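Local coordinates for hypothetical protein PH1789 (Pyrococcus horikoshii, PDB 1WR2) that is of unknown function but has the alpha/beta build of an ATP-grasp domain, with two antiparallel sheets flanked by helices, at residues A[174-179]-A[183-188]; A[136-141]-A[168-173]; A[215-220]-A[224-229]; A[125-128]-A[134-137]; A[78-83]-A[113-118]. One frame throughout, in Å; residues are numbered along the deposited sequence.

Overall arrangement
Four of the five contacts gather on or beside the six-stranded antiparallel sheet, while contact 5 belongs to the four-stranded one, its centre about 30 Å from that of contact 4. Contacts 3 and 4 are beta hairpins of the larger sheet, held by backbone hydrogen bonds with side chains packed on both faces. Contact 2 shares strand 133-140 with contact 4 but is buried and wholly apolar. Contact 1, at the surface, rests on a single backbone hydrogen bond and touches contacts 2 and 3. Contact 5, also a surface contact, depends on one methionine; the loop following it runs across to the hairpin of contact 3, joining the two sheets.

Contact 1: residues A[174-179]-A[183-188]; sequences PILAGA and EPADID
Leu176 and Ala185 are joined by the one hydrogen bond of this contact: Ala185 N donates to Leu176 O at 2.7 Å, with an N-H...O angle of 166°. The same oxygen also receives a CA-H...O contact from Pro184 CA at 3.2 Å. One residue on, Ala177 O comes up against the proline ring, 3.1 Å from Pro184 CB.

The apolar contacts are looser. Ile187 turns CD1 back toward the helix end (chi2 -58°), where it lies 4.1 Å from Leu176 CB. Ala185 CB lies 4.3 Å from Leu176 CD2. Beyond this pair, the leucine tip reaches into the side chains of Phe138, Leu140, Ile167 and Ile170.

Two helix ends meet here. Helix 173-177 stops where Gly178 takes a positive phi, and helix 187-203 starts after Asp186, whose OD1 caps Ala189 N while OD2 accepts from Gly224 N.

A carbonyl in the last turn of a helix has lost the continuing helix as a source of donors. Ala185 N supplies one for Leu176 O; this backbone bond sets the spacing of the two helix ends, and the Leu176 side chain fills the apolar side between them.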
# COMPACT_ATOMS: atom_id res chain seq x y z
N PRO A 174 11.28 -14.13 15.82
CA PRO A 174 10.61 -15.05 16.74
C PRO A 174 9.13 -14.74 16.89
O PRO A 174 8.31 -15.63 17.09
CB PRO A 174 11.38 -14.84 18.05
CG PRO A 174 12.77 -14.59 17.55
CD PRO A 174 12.53 -13.62 16.41
N ILE A 175 8.80 -13.46 16.77
CA ILE A 175 7.41 -13.02 16.88
C ILE A 175 6.56 -13.58 15.74
O ILE A 175 5.41 -13.97 15.95
CB ILE A 175 7.33 -11.49 16.88
CG1 ILE A 175 8.06 -10.95 18.12
CG2 ILE A 175 5.88 -11.04 16.87
CD1 ILE A 175 8.18 -9.44 18.16
N LEU A 176 7.13 -13.63 14.55
CA LEU A 176 6.42 -14.15 13.38
C LEU A 176 6.26 -15.66 13.48
O LEU A 176 5.26 -16.22 13.03
CB LEU A 176 7.18 -13.81 12.10
CG LEU A 176 7.34 -12.34 11.74
CD1 LEU A 176 8.13 -12.22 10.44
CD2 LEU A 176 5.96 -11.70 11.58
N ALA A 177 7.27 -16.32 14.05
CA ALA A 177 7.24 -17.77 14.20
C ALA A 177 6.22 -18.16 15.26
O ALA A 177 5.79 -19.31 15.32
CB ALA A 177 8.63 -18.28 14.57
N GLY A 178 5.85 -17.20 16.10
CA GLY A 178 4.89 -17.47 17.15
C GLY A 178 5.56 -17.77 18.48
O GLY A 178 6.02 -18.89 18.70
N ALA A 179 5.63 -16.77 19.35
CA ALA A 179 6.25 -16.94 20.66
C ALA A 179 5.20 -17.28 21.72
O ALA A 179 4.95 -18.46 22.01
CB ALA A 179 6.98 -15.66 21.05
N GLU A 183 0.50 -18.95 17.38
CA GLU A 183 0.41 -19.39 15.99
C GLU A 183 1.33 -18.58 15.10
O GLU A 183 1.35 -17.35 15.16
CB GLU A 183 -1.03 -19.26 15.49
CG GLU A 183 -1.99 -20.27 16.10
CD GLU A 183 -3.43 -19.98 15.72
OE1 GLU A 183 -3.73 -19.88 14.51
OE2 GLU A 183 -4.27 -19.86 16.64
N PRO A 184 2.13 -19.26 14.27
CA PRO A 184 3.06 -18.57 13.37
C PRO A 184 2.34 -17.88 12.22
O PRO A 184 1.31 -18.36 11.74
CB PRO A 184 3.95 -19.71 12.88
CG PRO A 184 3.00 -20.86 12.82
CD PRO A 184 2.24 -20.72 14.12
N ALA A 185 2.88 -16.75 11.80
CA ALA A 185 2.30 -15.99 10.70
C ALA A 185 2.53 -16.78 9.42
O ALA A 185 3.28 -17.75 9.41
CB ALA A 185 2.96 -14.62 10.61
N ASP A 186 1.88 -16.37 8.34
CA ASP A 186 2.04 -17.06 7.07
C ASP A 186 3.32 -16.58 6.39
O ASP A 186 3.29 -15.69 5.54
CB ASP A 186 0.83 -16.78 6.17
CG ASP A 186 0.80 -17.70 4.96
OD1 ASP A 186 1.87 -17.95 4.37
OD2 ASP A 186 -0.30 -18.16 4.59
N ILE A 187 4.44 -17.19 6.75
CA ILE A 187 5.74 -16.84 6.19
C ILE A 187 5.80 -16.97 4.68
O ILE A 187 6.32 -16.09 3.99
CB ILE A 187 6.86 -17.72 6.78
CG1 ILE A 187 6.83 -17.65 8.31
CG2 ILE A 187 8.21 -17.28 6.24
CD1 ILE A 187 6.99 -16.26 8.85
N ASP A 188 5.29 -18.09 4.17
CA ASP A 188 5.28 -18.34 2.73
C ASP A 188 4.58 -17.21 1.97
O ASP A 188 4.96 -16.87 0.85
CB ASP A 188 4.59 -19.67 2.44
CG ASP A 188 5.39 -20.86 2.94
OD1 ASP A 188 5.76 -20.88 4.13
OD2 ASP A 188 5.64 -21.78 2.14

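Contact 2: residues A[136-141]-A[168-173]; sequences IMFGLG and QEIKAY
Phe138 and Ile170 meet across this buried contact, Phe138 CE2 lying 3.4 Å from Ile170 CD1. The two side chains cross at about a right angle, and the isoleucine methyl comes at the ring obliquely. The other isoleucine branch works closer to the strand: Ile170 CG2 is 4.0 Å from Phe138 CD2 and 3.7 Å from Phe138 O. It also passes 4.3 Å from Gly139 CA, where the lack of a side chain leaves the backbone itself as the surface. A second apolar pair lies further along, with Leu140 CD1 pressed to 3.4 Å from Ala172 CB, tighter than an ordinary methyl-methyl contact.

Rotation about the first two bonds sorts the branches of Ile170. With chi1 at 58°, CG1 stands between the backbone N and the carbonyl carbon, and CD1 runs on extended from it (chi2 174°) to the ring, while CG2 stays beside the strand. Phe138 has CG anti to its N (chi1 172°), which carries the ring toward the loop.

Around this shell, polar groups hold the backbones. Residues 170-173 form a type I beta turn, closed by Tyr173 N to Ile170 O at 3.0 Å, and the Asp150 carboxylate accepts from Lys171 N and Ala172 N. Strand 133-140 is fixed by its neighbours, Phe138 pairing with Thr152 and Gly139 with Ile123. Val122 and Ile190 also pack on the phenylalanine.

Directly between the two segments, then, the join is apolar. The polar link is indirect, through Asp150, which holds the turn, and strand 152-155, which pairs with strand 133-140.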
# COMPACT_ATOMS: atom_id res chain seq x y z
N ILE A 136 15.28 -4.00 -1.66
CA ILE A 136 14.01 -4.31 -1.06
C ILE A 136 14.26 -4.53 0.44
O ILE A 136 15.24 -5.17 0.83
CB ILE A 136 13.39 -5.56 -1.71
CG1 ILE A 136 11.99 -5.81 -1.14
CG2 ILE A 136 14.31 -6.76 -1.52
CD1 ILE A 136 11.15 -6.75 -1.99
N MET A 137 13.38 -3.96 1.27
CA MET A 137 13.49 -4.05 2.73
C MET A 137 12.27 -4.73 3.34
O MET A 137 11.16 -4.65 2.80
CB MET A 137 13.59 -2.65 3.35
CG MET A 137 14.92 -1.93 3.21
SD MET A 137 15.44 -1.56 1.51
CE MET A 137 14.46 -0.09 1.12
N PHE A 138 12.49 -5.37 4.48
CA PHE A 138 11.43 -6.04 5.21
C PHE A 138 11.62 -5.83 6.70
O PHE A 138 12.75 -5.82 7.19
CB PHE A 138 11.43 -7.54 4.93
CG PHE A 138 10.48 -8.31 5.80
CD1 PHE A 138 9.10 -8.22 5.59
CD2 PHE A 138 10.95 -9.07 6.87
CE1 PHE A 138 8.21 -8.87 6.43
CE2 PHE A 138 10.06 -9.73 7.72
CZ PHE A 138 8.69 -9.63 7.50
N GLY A 139 10.51 -5.68 7.41
CA GLY A 139 10.56 -5.50 8.85
C GLY A 139 9.14 -5.41 9.36
O GLY A 139 8.21 -5.24 8.56
N LEU A 140 8.93 -5.53 10.67
CA LEU A 140 7.58 -5.44 11.21
C LEU A 140 7.10 -3.99 11.21
O LEU A 140 7.91 -3.06 11.24
CB LEU A 140 7.52 -5.97 12.65
CG LEU A 140 7.67 -7.47 12.88
CD1 LEU A 140 7.34 -7.79 14.33
CD2 LEU A 140 6.76 -8.24 11.96
N GLY A 141 5.79 -3.82 11.18
CA GLY A 141 5.21 -2.49 11.18
C GLY A 141 4.84 -2.08 12.59
O GLY A 141 5.46 -2.52 13.56
N GLN A 168 14.09 -14.11 8.19
CA GLN A 168 14.62 -14.72 9.41
C GLN A 168 15.67 -13.86 10.11
O GLN A 168 15.94 -14.05 11.30
CB GLN A 168 15.22 -16.09 9.07
CG GLN A 168 14.25 -17.00 8.35
CD GLN A 168 14.84 -18.35 8.03
OE1 GLN A 168 16.02 -18.47 7.66
NE2 GLN A 168 14.02 -19.40 8.13
N GLU A 169 16.26 -12.92 9.38
CA GLU A 169 17.29 -12.05 9.93
C GLU A 169 16.80 -10.91 10.82
O GLU A 169 17.60 -10.33 11.57
CB GLU A 169 18.14 -11.49 8.78
CG GLU A 169 18.78 -12.55 7.92
CD GLU A 169 19.67 -11.98 6.83
OE1 GLU A 169 19.31 -10.93 6.25
OE2 GLU A 169 20.73 -12.58 6.54
N ILE A 170 15.52 -10.57 10.77
CA ILE A 170 15.03 -9.47 11.61
C ILE A 170 14.97 -9.93 13.06
O ILE A 170 14.67 -11.09 13.35
CB ILE A 170 13.61 -8.98 11.18
CG1 ILE A 170 12.61 -10.14 11.24
CG2 ILE A 170 13.67 -8.36 9.78
CD1 ILE A 170 11.18 -9.71 10.97
N LYS A 171 15.27 -9.01 13.98
CA LYS A 171 15.25 -9.36 15.40
C LYS A 171 13.88 -9.86 15.83
O LYS A 171 13.77 -10.76 16.66
CB LYS A 171 15.63 -8.14 16.24
CG LYS A 171 17.02 -7.59 15.96
CD LYS A 171 17.43 -6.57 17.02
CE LYS A 171 18.74 -5.92 16.67
NZ LYS A 171 18.66 -5.23 15.36
N ALA A 172 12.83 -9.29 15.25
CA ALA A 172 11.47 -9.67 15.59
C ALA A 172 11.00 -10.95 14.92
O ALA A 172 9.80 -11.26 14.94
CB ALA A 172 10.52 -8.54 15.25
N TYR A 173 11.92 -11.71 14.34
CA TYR A 173 11.53 -12.95 13.68
C TYR A 173 10.78 -13.92 14.59
O TYR A 173 9.77 -14.52 14.18
CB TYR A 173 12.74 -13.69 13.11
CG TYR A 173 12.32 -15.01 12.52
CD1 TYR A 173 11.59 -15.06 11.34
CD2 TYR A 173 12.55 -16.20 13.21
CE1 TYR A 173 11.09 -16.26 10.85
CE2 TYR A 173 12.05 -17.41 12.73
CZ TYR A 173 11.32 -17.43 11.55
OH TYR A 173 10.81 -18.61 11.08

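Contact 3: residues A[215-220]-A[224-229]; sequences PVFVYN and GAVIVD
Val216 and Ile227 pack side by side in this antiparallel beta hairpin of strands 208-218 and 225-234, with Val216 CG2 4.2 Å from Ile227 CG1. On the same face Val218 CG2 meets the Ala225 methyl. Met193 and Ile190 of helix 187-203 cover this side.

On the other face, Phe217 carries Val228 CG2 over its ring, 3.7 Å from the centroid and 19° off the normal, in a CH-pi contact. Behind it Phe217 CB touches Val226 CG1 at 3.8 Å. Val228 CB rests on Pro215 CG at the hairpin's far end, where a cis peptide precedes the proline and the strand turns a corner.

Between the faces runs the backbone ladder. Phe217 and Val226 form the hydrogen-bonded pair, with Phe217 N to Val226 O at 2.8 Å and Val226 N to Phe217 O at 2.9 Å. Tyr219 N donates to Gly224 O near the turn. At the other end Pro215 O takes Val228 N at 2.7 Å and, more weakly, Asp229 N.

The polar groups at the two ends find partners outside the hairpin. Asp229 forms a salt bridge with Lys71. The Tyr219 ring runs obliquely past Val226 and makes a cation-pi contact with the side chain of Lys117; Tyr219 OH hydrogen-bonds Lys117 O, and the same hydroxyl oxygen of Tyr219 lies 3.4 Å from Val226 CG1.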
# COMPACT_ATOMS: atom_id res chain seq x y z
N PRO A 215 0.36 -0.13 5.39
CA PRO A 215 0.69 -1.43 5.99
C PRO A 215 0.28 -2.66 5.20
O PRO A 215 -0.44 -2.58 4.21
CB PRO A 215 -0.01 -1.37 7.35
CG PRO A 215 -1.24 -0.58 7.04
CD PRO A 215 -0.77 0.51 6.09
N VAL A 216 0.79 -3.80 5.65
CA VAL A 216 0.46 -5.10 5.08
C VAL A 216 0.08 -5.94 6.28
O VAL A 216 0.77 -5.92 7.30
CB VAL A 216 1.68 -5.77 4.41
CG1 VAL A 216 1.33 -7.22 4.05
CG2 VAL A 216 2.11 -5.01 3.17
N PHE A 217 -1.04 -6.66 6.20
CA PHE A 217 -1.44 -7.51 7.32
C PHE A 217 -1.12 -8.95 6.93
O PHE A 217 -1.46 -9.39 5.83
CB PHE A 217 -2.95 -7.40 7.61
CG PHE A 217 -3.38 -6.07 8.17
CD1 PHE A 217 -2.51 -5.28 8.90
CD2 PHE A 217 -4.69 -5.64 8.00
CE1 PHE A 217 -2.93 -4.08 9.46
CE2 PHE A 217 -5.13 -4.44 8.56
CZ PHE A 217 -4.24 -3.66 9.29
N VAL A 218 -0.46 -9.67 7.83
CA VAL A 218 -0.12 -11.06 7.57
C VAL A 218 -0.89 -11.96 8.54
O VAL A 218 -0.78 -11.82 9.76
CB VAL A 218 1.39 -11.33 7.73
CG1 VAL A 218 1.69 -12.79 7.43
CG2 VAL A 218 2.18 -10.44 6.78
N TYR A 219 -1.68 -12.86 7.98
CA TYR A 219 -2.49 -13.77 8.78
C TYR A 219 -1.74 -15.05 9.11
O TYR A 219 -0.61 -15.25 8.66
CB TYR A 219 -3.79 -14.07 8.05
CG TYR A 219 -4.56 -12.81 7.69
CD1 TYR A 219 -4.96 -11.91 8.68
CD2 TYR A 219 -4.87 -12.51 6.36
CE1 TYR A 219 -5.66 -10.75 8.36
CE2 TYR A 219 -5.57 -11.34 6.03
CZ TYR A 219 -5.96 -10.48 7.03
OH TYR A 219 -6.67 -9.35 6.72
N ASN A 220 -2.37 -15.92 9.89
CA ASN A 220 -1.73 -17.17 10.28
C ASN A 220 -1.41 -18.09 9.12
O ASN A 220 -1.86 -17.86 7.99
CB ASN A 220 -2.59 -17.88 11.32
CG ASN A 220 -2.94 -16.98 12.49
OD1 ASN A 220 -2.09 -16.26 13.01
ND2 ASN A 220 -4.20 -17.03 12.91
N GLY A 224 -2.64 -16.63 3.82
CA GLY A 224 -2.09 -15.45 3.16
C GLY A 224 -1.93 -14.14 3.90
O GLY A 224 -1.79 -14.08 5.12
N ALA A 225 -1.93 -13.06 3.12
CA ALA A 225 -1.78 -11.71 3.65
C ALA A 225 -2.53 -10.72 2.77
O ALA A 225 -3.06 -11.09 1.72
CB ALA A 225 -0.30 -11.34 3.70
N VAL A 226 -2.57 -9.46 3.20
CA VAL A 226 -3.27 -8.43 2.44
C VAL A 226 -2.58 -7.07 2.57
O VAL A 226 -2.14 -6.68 3.65
CB VAL A 226 -4.75 -8.32 2.90
CG1 VAL A 226 -4.82 -7.77 4.32
CG2 VAL A 226 -5.53 -7.45 1.94
N ILE A 227 -2.47 -6.37 1.45
CA ILE A 227 -1.84 -5.04 1.40
C ILE A 227 -2.90 -3.99 1.71
O ILE A 227 -3.92 -3.90 1.02
CB ILE A 227 -1.25 -4.78 0.01
CG1 ILE A 227 -0.15 -5.80 -0.28
CG2 ILE A 227 -0.73 -3.36 -0.08
CD1 ILE A 227 0.28 -5.84 -1.74
N VAL A 228 -2.67 -3.19 2.74
CA VAL A 228 -3.63 -2.17 3.14
C VAL A 228 -3.44 -0.81 2.49
O VAL A 228 -4.42 -0.13 2.15
CB VAL A 228 -3.65 -2.03 4.67
CG1 VAL A 228 -4.69 -1.01 5.11
CG2 VAL A 228 -3.94 -3.39 5.30
N ASP A 229 -2.20 -0.39 2.33
CA ASP A 229 -1.92 0.90 1.70
C ASP A 229 -0.60 0.73 0.97
O ASP A 229 0.15 -0.21 1.25
CB ASP A 229 -1.79 2.00 2.76
CG ASP A 229 -1.99 3.40 2.19
OD1 ASP A 229 -1.72 3.61 0.99
OD2 ASP A 229 -2.40 4.30 2.95

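Contact 4: residues A[125-128]-A[134-137]; sequences GVTE and HAIM
Met137 bends at both chi2 (63°) and chi3 (79°), curling its thioether back across the hairpin until CE reaches Thr127. The methyl carbon, Met137 CE, ends 3.3 Å from Thr127 OG1 and 3.5 Å from Thr127 CG2, the latter tighter than usual for two carbons. Glu128 does the reverse: CG is anti to its N and the chain stays extended beyond it, which carries the side chain obliquely across the imidazole of His134. Glu128 CB stands over one face of that ring, 3.9 Å from the centroid and displaced toward the rim, a CH-pi contact. The carboxylate follows with its plane turned 43° from the ring, bringing Glu128 OE2 to a close approach of 3.0 Å from the ring carbon His134 CE1. The salt-bridge partner of OE2 is Lys235, and His134 NE2 bonds to Ile208 O.

Between these two faces runs the antiparallel ladder. Gly125 and Met137 exchange two hydrogen bonds, Met137 N to Gly125 O at 2.7 Å and Gly125 N to Met137 O at 3.0 Å, the second with the donor well above the carbonyl plane. Thr127 and Ala135 repeat the pattern, Ala135 N reaching Thr127 O at 2.8 Å and Thr127 N reaching Ala135 O at 3.1 Å. CA-H...O contacts accompany the ladder at the pairs between.

Val126, Ile136, Glu128 and His134 share one face of this beta hairpin. There helix 187-203 packs against it, with Val197 on both Val126 and Ile136, Leu194 on Ile136 and Val201 on His134. Along its edges, strand 208-218 pairs through Met211 with Val126, and Arg154 of strand 152-155 pairs with Ile136.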
# COMPACT_ATOMS: atom_id res chain seq x y z
N GLY A 125 9.59 -2.25 1.92
CA GLY A 125 10.01 -1.02 1.28
C GLY A 125 11.01 -1.23 0.16
O GLY A 125 11.69 -2.25 0.10
N VAL A 126 11.08 -0.25 -0.73
CA VAL A 126 11.99 -0.28 -1.87
C VAL A 126 12.58 1.10 -2.08
O VAL A 126 11.86 2.11 -2.11
CB VAL A 126 11.26 -0.72 -3.16
CG1 VAL A 126 12.16 -0.55 -4.37
CG2 VAL A 126 10.83 -2.18 -3.04
N THR A 127 13.90 1.16 -2.19
CA THR A 127 14.60 2.40 -2.44
C THR A 127 15.63 2.10 -3.51
O THR A 127 15.90 0.92 -3.79
CB THR A 127 15.32 2.93 -1.18
OG1 THR A 127 16.29 1.97 -0.74
CG2 THR A 127 14.32 3.19 -0.07
N GLU A 128 16.17 3.14 -4.12
CA GLU A 128 17.19 2.98 -5.15
C GLU A 128 18.46 3.71 -4.73
O GLU A 128 18.43 4.91 -4.45
CB GLU A 128 16.71 3.56 -6.49
CG GLU A 128 17.75 3.40 -7.58
CD GLU A 128 17.30 3.99 -8.90
OE1 GLU A 128 17.07 5.22 -8.95
OE2 GLU A 128 17.19 3.23 -9.88
N HIS A 134 18.31 -0.73 -6.99
CA HIS A 134 17.18 -0.94 -6.09
C HIS A 134 17.41 -1.99 -5.02
O HIS A 134 18.05 -3.01 -5.25
CB HIS A 134 15.91 -1.31 -6.86
CG HIS A 134 15.36 -0.20 -7.70
ND1 HIS A 134 15.75 0.03 -9.00
CD2 HIS A 134 14.45 0.77 -7.40
CE1 HIS A 134 15.11 1.08 -9.47
NE2 HIS A 134 14.32 1.55 -8.52
N ALA A 135 16.86 -1.72 -3.84
CA ALA A 135 16.96 -2.64 -2.72
C ALA A 135 15.57 -2.80 -2.13
O ALA A 135 14.77 -1.85 -2.11
CB ALA A 135 17.92 -2.10 -1.69
N ILE A 136 15.28 -4.00 -1.66
CA ILE A 136 14.01 -4.31 -1.06
C ILE A 136 14.26 -4.53 0.44
O ILE A 136 15.24 -5.17 0.83
CB ILE A 136 13.39 -5.56 -1.71
CG1 ILE A 136 11.99 -5.81 -1.14
CG2 ILE A 136 14.31 -6.76 -1.52
CD1 ILE A 136 11.15 -6.75 -1.99
N MET A 137 13.38 -3.96 1.27
CA MET A 137 13.49 -4.05 2.73
C MET A 137 12.27 -4.73 3.34
O MET A 137 11.16 -4.65 2.80
CB MET A 137 13.59 -2.65 3.35
CG MET A 137 14.92 -1.93 3.21
SD MET A 137 15.44 -1.56 1.51
CE MET A 137 14.46 -0.09 1.12

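Contact 5: residues A[78-83]-A[113-118]; sequences MLNIKN and APMLKP
Met115 reaches across to Asn80, and its side chain carries the whole contact. CB points toward segment 78-83, and from there the chain folds, chi2 at -67° and chi3 at -77°, so that the thioether wraps against the strand backbone. CG of Met115 comes first, 3.9 Å from Asn80 CA. SD follows as the polar point of the contact: Asn80 N donates to Met115 SD at 3.3 Å, with an angle of 149° at the hydrogen. This is a weak bond, sulfur being a poor acceptor. The sulfur also brushes the preceding side chain, Met115 SD lying 4.3 Å from Leu79 CB. At the tip, Met115 CE turns to the asparagine side chain, 3.7 Å from Asn80 CB and 3.5 Å from Asn80 OD1. The two side chains cross at about a right angle, with CE near the amide plane, beside CB and OD1.

The backbone of Asn80 bends sharply here, with a positive phi, before the chain goes on through Ile81. One soft polar contact and a little methyl packing are all that link the segments, in a small contact at the protein surface.

Strand 59-64 lies between strands 77-81 and 109-114 in the four-stranded antiparallel sheet, so Met115 reaches past the start of this intervening strand, with Pro58 and Val60 also against it. Ile81 pairs with Val59, and Asn83 caps helix 84-101 through Glu86 N. In the other direction, the chain after strand 109-114 heads for the larger sheet, where Leu116 packs on Val226 and Val228 of strand 225-234.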
# COMPACT_ATOMS: atom_id res chain seq x y z
N MET A 78 -11.14 7.97 6.79
CA MET A 78 -12.10 7.68 7.86
C MET A 78 -12.43 6.19 7.88
O MET A 78 -12.77 5.59 6.86
CB MET A 78 -13.38 8.50 7.66
CG MET A 78 -13.21 10.00 7.92
SD MET A 78 -12.74 10.37 9.64
CE MET A 78 -12.49 12.15 9.54
N LEU A 79 -12.32 5.59 9.07
CA LEU A 79 -12.55 4.16 9.22
C LEU A 79 -13.88 3.72 9.82
O LEU A 79 -14.66 4.53 10.32
CB LEU A 79 -11.42 3.57 10.07
CG LEU A 79 -9.97 3.89 9.68
CD1 LEU A 79 -9.05 3.17 10.66
CD2 LEU A 79 -9.67 3.44 8.26
N ASN A 80 -14.11 2.42 9.75
CA ASN A 80 -15.30 1.76 10.27
C ASN A 80 -16.62 2.51 10.13
O ASN A 80 -17.36 2.70 11.10
CB ASN A 80 -15.06 1.38 11.74
CG ASN A 80 -15.99 0.27 12.21
OD1 ASN A 80 -15.71 -0.91 12.03
ND2 ASN A 80 -17.10 0.66 12.84
N ILE A 81 -16.92 2.93 8.90
CA ILE A 81 -18.16 3.63 8.59
C ILE A 81 -19.24 2.54 8.52
O ILE A 81 -19.24 1.73 7.61
CB ILE A 81 -18.06 4.34 7.24
CG1 ILE A 81 -16.97 5.42 7.31
CG2 ILE A 81 -19.40 4.90 6.85
CD1 ILE A 81 -16.55 6.01 5.97
N LYS A 82 -20.16 2.55 9.48
CA LYS A 82 -21.18 1.51 9.55
C LYS A 82 -22.41 1.62 8.66
O LYS A 82 -23.05 0.61 8.37
CB LYS A 82 -21.62 1.34 11.01
CG LYS A 82 -20.45 1.16 11.97
CD LYS A 82 -20.89 0.63 13.33
CE LYS A 82 -22.00 1.47 13.95
NZ LYS A 82 -23.32 1.25 13.27
N ASN A 83 -22.75 2.83 8.23
CA ASN A 83 -23.94 2.98 7.39
C ASN A 83 -23.90 4.16 6.45
O ASN A 83 -22.95 4.94 6.43
CB ASN A 83 -25.17 3.08 8.29
CG ASN A 83 -25.09 4.23 9.26
OD1 ASN A 83 -24.97 5.40 8.86
ND2 ASN A 83 -25.14 3.92 10.56
N ALA A 113 -13.09 1.38 0.48
CA ALA A 113 -12.50 0.07 0.69
C ALA A 113 -13.14 -0.67 1.85
O ALA A 113 -13.92 -0.10 2.61
CB ALA A 113 -11.01 0.21 0.93
N PRO A 114 -12.80 -1.95 2.02
CA PRO A 114 -13.37 -2.72 3.11
C PRO A 114 -12.56 -2.60 4.40
O PRO A 114 -11.39 -2.19 4.39
CB PRO A 114 -13.36 -4.14 2.56
CG PRO A 114 -12.06 -4.16 1.78
CD PRO A 114 -12.09 -2.82 1.06
N MET A 115 -13.20 -2.94 5.51
CA MET A 115 -12.53 -2.95 6.81
C MET A 115 -11.91 -4.33 6.88
O MET A 115 -12.58 -5.32 7.20
CB MET A 115 -13.55 -2.76 7.94
CG MET A 115 -13.90 -1.30 8.22
SD MET A 115 -12.49 -0.37 8.88
CE MET A 115 -12.48 -0.97 10.57
N LEU A 116 -10.62 -4.40 6.58
CA LEU A 116 -9.91 -5.67 6.58
C LEU A 116 -9.66 -6.22 7.97
O LEU A 116 -9.45 -5.47 8.93
CB LEU A 116 -8.58 -5.51 5.84
CG LEU A 116 -8.70 -5.11 4.36
CD1 LEU A 116 -7.32 -4.81 3.80
CD2 LEU A 116 -9.36 -6.24 3.58
N LYS A 117 -9.70 -7.55 8.09
CA LYS A 117 -9.45 -8.18 9.37
C LYS A 117 -7.99 -7.91 9.72
O LYS A 117 -7.09 -8.16 8.92
CB LYS A 117 -9.67 -9.69 9.29
CG LYS A 117 -9.53 -10.38 10.64
CD LYS A 117 -9.04 -11.81 10.49
CE LYS A 117 -9.93 -12.63 9.58
NZ LYS A 117 -9.40 -14.01 9.43
N PRO A 118 -7.74 -7.38 10.93
CA PRO A 118 -6.36 -7.11 11.32
C PRO A 118 -5.51 -8.38 11.39
O PRO A 118 -6.04 -9.48 11.59
CB PRO A 118 -6.51 -6.42 12.67
CG PRO A 118 -7.77 -7.02 13.21
CD PRO A 118 -8.68 -7.02 12.01